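Local coordinates for RagB/SusD family nutrient uptake outer membrane protein (Bacteroides thetaiotaomicron, PDB 7KV3) that probably binds beta-1,3-linked glucose chains at the cell surface as a SusD-family outer-membrane protein of a nutrient uptake system, at residues Asp281-Arg286 against Asp387-Ser392; Ala412-Thr417 against Asp447-Glu452. All coordinates share one frame; numbering follows the deposited sequence.

In the fold
The two contacts lie on opposite sides of the chain's centre, about 41 Å apart between centres and about 28 Å between nearest atoms. They follow one another along the chain: interaction 1 is closed, joining the loop after strand 273-277 to the loop before strand 400-404, before interaction 2 begins on helix 405-417, which follows that strand directly. Both loops emerge at the same end of the antiparallel pair of 273-277 and 400-404. All four segments belong to the SusD-family part of the chain. Interaction 1 meets the bound beta-1,3-glucan, whereas interaction 2 packs helices 405-417 and 446-456 in a buried interface on the far side of the chain, so sugar contact and helix packing are well separated.

Interaction 1: Asp281-Arg286 against Asp387-Ser392; sequences DDNAVR and DQKSSS. With BGC (beta-D-glucopyranose), chain B; BGC (beta-D-glucopyranose), chain C; BGC (beta-D-glucopyranose), chain D.
The glucan-binding site is bordered here by two irregular loops, 281-286 and 387-392, held together mainly through their backbones. A type II beta turn from Asp281 to Ala284, closed by Ala284 N on Asp281 O, presents Asn283 N to Asp387 O at 3.0 Å. Farther along, Lys389 N gives a straighter bond to Ala284 O, 2.9 Å with 167° at the hydrogen, lying in the carbonyl plane.

Asp281 secures the start of the second loop. With chi1 at 69°, its CG sits between the backbone N and the carbonyl carbon, and OD2 receives Asp387 N at 3.0 Å, the donor arriving from above the carboxylate plane. The Asp387 carboxylate lies near the same oxygen, with OD2 to OD2 4.0 Å, and the amide hydrogen may partly offset the like charges. Replacing Asp281 with an alanine removes that carboxylate, which is likely to leave Asp387 N without its acceptor and the start of 387-392 freer to move.

Beyond the turn, Lys389 folds its bent chain across Asn283, bringing CG to 3.3 Å from Asn283 OD1. Gln388 curls back within its own loop, accepting Ser390 N on OE1 and donating NE2 to Ser390 O, and so braces the backbone of Ser390. The ligand is a beta-1,3-linked glucan whose units run C-B-D. Ser390 packs CB beside Val285 CA and donates OG to the linkage oxygen O3 between units C and B at 2.9 Å. Val285 CG1 touches C6 of unit C. At unit D, Ser391 OG accepts the O2 hydroxyl at 2.7 Å and also bonds Asp287, which itself binds glucose. The loops thus form a polar edge that holds the glucan, consistent with glycan capture by a SusD-family protein.

Interaction 2: Ala412-Thr417 against Asp447-Glu452; sequences AAELIT and DNIIEE
Ile449 reaches from helix 446-456 toward Ala413, Glu414 and Thr417 of helix 405-417 in a nearly antiparallel helix pair, the short axes 9.9 Å apart at closest approach with 157° between their directions. Its two branches divide the work. CG1 lies beside the backbone N, chi1 -67°, and carries CD1 forward to the opposing helix, where it comes within 3.8 Å of Ala413 CB and 3.7 Å of Ala413 C. The small alanine lets this methyl approach the backbone itself. Thr417 meets the same methyl tip to tip, its CG2 3.7 Å from Ile449 CD1. The other branch, CG2, rests against the aliphatic base of Glu414, at 3.9 Å from CB.

Glu414 continues in an extended chain beyond CG and crosses the side chain of Ile450 at a slant. The end of Ile450 bends toward it, so that CD1 lies 3.6 Å from Glu414 OE1. This methyl contact leaves the charge of the buried carboxylate unanswered; salt bridges from OE2 to Arg469 and Arg418 meet it, and probably favour the ionised form. Leu446 also packs on Glu414 and Thr417, while helix 237-249 covers Ala412, Leu415 and Ile416. No hydrogen bond links the two segments, and the Thr417 hydroxyl turns back to its own helix, OG1 donating to Glu414 O at 2.9 Å.

Interaction 1: Asp281-Arg286 against Asp387-Ser392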
loop_
_atom_site.group_PDB
_atom_site.type_symbol
_atom_site.label_atom_id
_atom_site.label_comp_id
_atom_site.label_asym_id
_atom_site.label_seq_id
_atom_site.Cartn_x
_atom_site.Cartn_y
_atom_site.Cartn_z
ATOM N N ASP A 281 0.393 15.488 -11.183
ATOM C CA ASP A 281 -0.635 16.375 -11.774
ATOM C C ASP A 281 -0.027 17.118 -12.976
ATOM O O ASP A 281 -0.805 17.607 -13.802
ATOM C CB ASP A 281 -1.204 17.340 -10.741
ATOM C CG ASP A 281 -0.252 18.413 -10.237
ATOM O OD1 ASP A 281 0.943 18.099 -9.996
ATOM O OD2 ASP A 281 -0.729 19.560 -10.032
ATOM N N ASP A 282 1.302 17.183 -13.090
ATOM C CA ASP A 282 1.980 18.033 -14.105
ATOM C C ASP A 282 1.567 17.554 -15.499
ATOM O O ASP A 282 2.081 16.533 -15.927
ATOM C CB ASP A 282 3.500 18.026 -13.957
ATOM C CG ASP A 282 4.173 19.078 -14.831
ATOM O OD1 ASP A 282 3.439 19.883 -15.475
ATOM O OD2 ASP A 282 5.427 19.099 -14.864
ATOM N N ASN A 283 0.611 18.237 -16.137
ATOM C CA ASN A 283 0.107 17.907 -17.499
ATOM C C ASN A 283 -0.412 16.456 -17.512
ATOM O O ASN A 283 -0.300 15.776 -18.550
ATOM C CB ASN A 283 1.180 18.221 -18.559
ATOM C CG ASN A 283 1.025 19.616 -19.133
ATOM O OD1 ASN A 283 0.232 19.818 -20.041
ATOM N ND2 ASN A 283 1.743 20.593 -18.599
ATOM N N ALA A 284 -0.985 15.991 -16.400
ATOM C CA ALA A 284 -1.532 14.621 -16.273
ATOM C C ALA A 284 -2.837 14.531 -17.077
ATOM O O ALA A 284 -3.654 15.482 -17.026
ATOM C CB ALA A 284 -1.728 14.289 -14.812
ATOM N N VAL A 285 -3.047 13.430 -17.789
ATOM C CA VAL A 285 -4.235 13.283 -18.681
ATOM C C VAL A 285 -4.870 11.907 -18.474
ATOM O O VAL A 285 -5.582 11.441 -19.392
ATOM C CB VAL A 285 -3.895 13.537 -20.167
ATOM C CG1 VAL A 285 -3.730 15.017 -20.449
ATOM C CG2 VAL A 285 -2.656 12.776 -20.623
ATOM N N ARG A 286 -4.696 11.304 -17.294
ATOM C CA ARG A 286 -5.498 10.117 -16.922
ATOM C C ARG A 286 -6.977 10.539 -16.956
ATOM O O ARG A 286 -7.308 11.667 -16.474
ATOM C CB ARG A 286 -5.075 9.559 -15.569
ATOM C CG ARG A 286 -5.816 8.288 -15.206
ATOM C CD ARG A 286 -5.405 7.844 -13.838
ATOM N NE ARG A 286 -5.684 6.456 -13.558
ATOM C CZ ARG A 286 -5.352 5.865 -12.415
ATOM N NH1 ARG A 286 -4.737 6.550 -11.459
ATOM N NH2 ARG A 286 -5.611 4.592 -12.235
ATOM N N ASP A 387 -2.176 21.384 -12.002
ATOM C CA ASP A 387 -1.474 21.405 -13.318
ATOM C C ASP A 387 -2.019 20.322 -14.265
ATOM O O ASP A 387 -1.474 20.207 -15.372
ATOM C CB ASP A 387 0.047 21.357 -13.111
ATOM C CG ASP A 387 0.582 22.653 -12.515
ATOM O OD1 ASP A 387 0.148 23.722 -12.981
ATOM O OD2 ASP A 387 1.406 22.598 -11.577
ATOM N N GLN A 388 -3.081 19.601 -13.901
ATOM C CA GLN A 388 -3.603 18.461 -14.707
ATOM C C GLN A 388 -4.383 19.003 -15.919
ATOM O O GLN A 388 -4.797 20.178 -15.892
ATOM C CB GLN A 388 -4.442 17.517 -13.838
ATOM C CG GLN A 388 -5.826 18.051 -13.488
ATOM C CD GLN A 388 -6.898 17.650 -14.477
ATOM O OE1 GLN A 388 -7.011 16.494 -14.843
ATOM N NE2 GLN A 388 -7.744 18.593 -14.858
ATOM N N LYS A 389 -4.573 18.179 -16.958
ATOM C CA LYS A 389 -5.123 18.660 -18.257
ATOM C C LYS A 389 -6.302 17.787 -18.683
ATOM O O LYS A 389 -6.778 17.968 -19.826
ATOM C CB LYS A 389 -4.024 18.705 -19.327
ATOM C CG LYS A 389 -2.920 19.717 -19.052
ATOM C CD LYS A 389 -3.324 21.154 -19.316
ATOM C CE LYS A 389 -2.925 22.116 -18.214
ATOM N NZ LYS A 389 -1.535 22.594 -18.384
ATOM N N SER A 390 -6.807 16.932 -17.789
ATOM C CA SER A 390 -7.984 16.064 -18.059
ATOM C C SER A 390 -9.061 16.247 -16.973
ATOM O O SER A 390 -9.388 17.413 -16.648
ATOM C CB SER A 390 -7.539 14.647 -18.208
ATOM O OG SER A 390 -8.556 13.903 -18.845
ATOM N N SER A 391 -9.615 15.148 -16.444
ATOM C CA SER A 391 -10.563 15.142 -15.294
ATOM C C SER A 391 -9.778 15.221 -13.977
ATOM O O SER A 391 -9.025 14.252 -13.658
ATOM C CB SER A 391 -11.461 13.947 -15.376
ATOM O OG SER A 391 -11.936 13.804 -16.714
ATOM N N SER A 392 -9.930 16.348 -13.265
ATOM C CA SER A 392 -9.168 16.726 -12.040
ATOM C C SER A 392 -9.296 15.645 -10.949
ATOM O O SER A 392 -8.355 15.545 -10.117
ATOM C CB SER A 392 -9.612 18.076 -11.530
ATOM O OG SER A 392 -10.902 17.956 -10.954
HETATM C C2 BGC B . -11.674 15.558 -20.080
HETATM C C3 BGC B . -12.668 16.658 -19.828
HETATM C C4 BGC B . -11.935 17.964 -19.524
HETATM C C5 BGC B . -10.942 18.307 -20.641
HETATM C C6 BGC B . -10.187 19.573 -20.320
HETATM C C1 BGC B . -10.645 16.019 -21.115
HETATM O O2 BGC B . -12.367 14.367 -20.465
HETATM O O3 BGC B . -13.452 16.272 -18.699
HETATM O O4 BGC B . -12.855 19.036 -19.338
HETATM O O5 BGC B . -10.005 17.244 -20.773
HETATM O O6 BGC B . -9.582 20.025 -21.520
HETATM C C2 BGC C . -8.288 13.506 -22.416
HETATM C C3 BGC C . -8.905 14.896 -22.409
HETATM C C4 BGC C . -7.766 15.931 -22.540
HETATM C C5 BGC C . -6.791 15.611 -23.674
HETATM C C6 BGC C . -5.554 16.460 -23.510
HETATM C C1 BGC C . -7.554 13.359 -23.752
HETATM O O1 BGC C . -7.118 12.028 -23.876
HETATM O O2 BGC C . -9.306 12.502 -22.258
HETATM O O3 BGC C . -9.675 15.100 -21.213
HETATM O O4 BGC C . -8.245 17.269 -22.732
HETATM O O5 BGC C . -6.421 14.213 -23.729
HETATM O O6 BGC C . -4.657 15.956 -24.490
HETATM C C2 BGC D . -15.161 15.104 -17.705
HETATM C C3 BGC D . -16.679 14.955 -17.813
HETATM C C4 BGC D . -17.303 16.345 -17.696
HETATM C C5 BGC D . -16.735 17.319 -18.741
HETATM C C6 BGC D . -17.146 18.738 -18.287
HETATM C C1 BGC D . -14.710 15.885 -18.949
HETATM O O2 BGC D . -14.483 13.858 -17.617
HETATM O O3 BGC D . -17.179 14.120 -16.775
HETATM O O4 BGC D . -18.738 16.295 -17.794
HETATM O O5 BGC D . -15.282 17.226 -18.903
HETATM O O6 BGC D . -16.982 19.639 -19.389
#

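Interaction 2: Ala412-Thr417 against Asp447-Glu452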
loop_
_atom_site.group_PDB
_atom_site.type_symbol
_atom_site.label_atom_id
_atom_site.label_comp_id
_atom_site.label_asym_id
_atom_site.label_seq_id
_atom_site.Cartn_x
_atom_site.Cartn_y
_atom_site.Cartn_z
ATOM N N ALA A 412 13.208 -4.785 11.521
ATOM C CA ALA A 412 14.436 -5.203 12.232
ATOM C C ALA A 412 14.118 -5.496 13.714
ATOM O O ALA A 412 14.493 -6.578 14.176
ATOM C CB ALA A 412 15.491 -4.151 12.094
ATOM N N ALA A 413 13.446 -4.589 14.435
ATOM C CA ALA A 413 13.077 -4.802 15.853
ATOM C C ALA A 413 12.282 -6.111 15.969
ATOM O O ALA A 413 12.607 -6.961 16.837
ATOM C CB ALA A 413 12.317 -3.615 16.421
ATOM N N GLU A 414 11.308 -6.318 15.097
ATOM C CA GLU A 414 10.438 -7.513 15.186
ATOM C C GLU A 414 11.227 -8.797 14.861
ATOM O O GLU A 414 11.008 -9.811 15.571
ATOM C CB GLU A 414 9.207 -7.368 14.294
ATOM C CG GLU A 414 8.279 -8.539 14.466
ATOM C CD GLU A 414 6.959 -8.437 13.732
ATOM O OE1 GLU A 414 6.665 -7.358 13.196
ATOM O OE2 GLU A 414 6.243 -9.461 13.699
ATOM N N LEU A 415 12.064 -8.799 13.819
ATOM C CA LEU A 415 12.874 -9.987 13.435
ATOM C C LEU A 415 13.828 -10.363 14.590
ATOM O O LEU A 415 13.959 -11.574 14.888
ATOM C CB LEU A 415 13.610 -9.715 12.116
ATOM C CG LEU A 415 12.729 -9.634 10.861
ATOM C CD1 LEU A 415 13.461 -8.951 9.726
ATOM C CD2 LEU A 415 12.262 -11.001 10.432
ATOM N N ILE A 416 14.413 -9.386 15.270
ATOM C CA ILE A 416 15.309 -9.627 16.437
ATOM C C ILE A 416 14.482 -10.312 17.539
ATOM O O ILE A 416 14.921 -11.365 18.048
ATOM C CB ILE A 416 15.987 -8.334 16.932
ATOM C CG1 ILE A 416 16.854 -7.703 15.851
ATOM C CG2 ILE A 416 16.814 -8.605 18.187
ATOM C CD1 ILE A 416 17.282 -6.302 16.157
ATOM N N THR A 417 13.295 -9.802 17.866
ATOM C CA THR A 417 12.464 -10.407 18.938
ATOM C C THR A 417 11.952 -11.792 18.489
ATOM O O THR A 417 11.664 -12.588 19.356
ATOM C CB THR A 417 11.353 -9.453 19.413
ATOM O OG1 THR A 417 10.360 -9.339 18.392
ATOM C CG2 THR A 417 11.883 -8.087 19.759
ATOM N N ASP A 447 4.318 -7.014 21.353
ATOM C CA ASP A 447 3.084 -6.188 21.492
ATOM C C ASP A 447 3.409 -4.704 21.297
ATOM O O ASP A 447 2.592 -4.022 20.648
ATOM C CB ASP A 447 2.362 -6.392 22.833
ATOM C CG ASP A 447 1.612 -7.717 22.935
ATOM O OD1 ASP A 447 1.510 -8.405 21.897
ATOM O OD2 ASP A 447 1.165 -8.080 24.072
ATOM N N ASN A 448 4.526 -4.206 21.820
ATOM C CA ASN A 448 4.881 -2.776 21.643
ATOM C C ASN A 448 5.270 -2.518 20.190
ATOM O O ASN A 448 4.936 -1.452 19.664
ATOM C CB ASN A 448 6.000 -2.303 22.570
ATOM C CG ASN A 448 5.548 -2.218 24.012
ATOM O OD1 ASN A 448 4.354 -2.249 24.299
ATOM N ND2 ASN A 448 6.499 -2.131 24.929
ATOM N N ILE A 449 5.965 -3.448 19.563
ATOM C CA ILE A 449 6.412 -3.291 18.148
ATOM C C ILE A 449 5.180 -3.314 17.235
ATOM O O ILE A 449 5.108 -2.450 16.344
ATOM C CB ILE A 449 7.440 -4.378 17.778
ATOM C CG1 ILE A 449 8.746 -4.193 18.550
ATOM C CG2 ILE A 449 7.684 -4.401 16.272
ATOM C CD1 ILE A 449 9.649 -5.399 18.514
ATOM N N ILE A 450 4.265 -4.269 17.445
ATOM C CA ILE A 450 3.031 -4.416 16.620
ATOM C C ILE A 450 2.158 -3.170 16.831
ATOM O O ILE A 450 1.541 -2.721 15.845
ATOM C CB ILE A 450 2.250 -5.711 16.919
ATOM C CG1 ILE A 450 3.037 -6.985 16.610
ATOM C CG2 ILE A 450 0.923 -5.696 16.179
ATOM C CD1 ILE A 450 3.834 -6.933 15.326
ATOM N N GLU A 451 2.112 -2.614 18.042
ATOM C CA GLU A 451 1.291 -1.393 18.295
ATOM C C GLU A 451 2.000 -0.186 17.667
ATOM O O GLU A 451 1.302 0.667 17.112
ATOM C CB GLU A 451 0.974 -1.196 19.776
ATOM C CG GLU A 451 0.046 -0.020 20.073
ATOM C CD GLU A 451 -1.389 -0.017 19.526
ATOM O OE1 GLU A 451 -1.853 -1.031 18.915
ATOM O OE2 GLU A 451 -2.061 1.032 19.721
ATOM N N GLU A 452 3.328 -0.107 17.708
ATOM C CA GLU A 452 4.036 0.997 16.999
ATOM C C GLU A 452 3.686 0.974 15.496
ATOM O O GLU A 452 3.363 2.023 14.948
ATOM C CB GLU A 452 5.546 0.928 17.201
ATOM C CG GLU A 452 6.207 2.261 16.907
ATOM C CD GLU A 452 5.858 3.328 17.929
ATOM O OE1 GLU A 452 5.628 2.958 19.116
ATOM O OE2 GLU A 452 5.832 4.530 17.555
#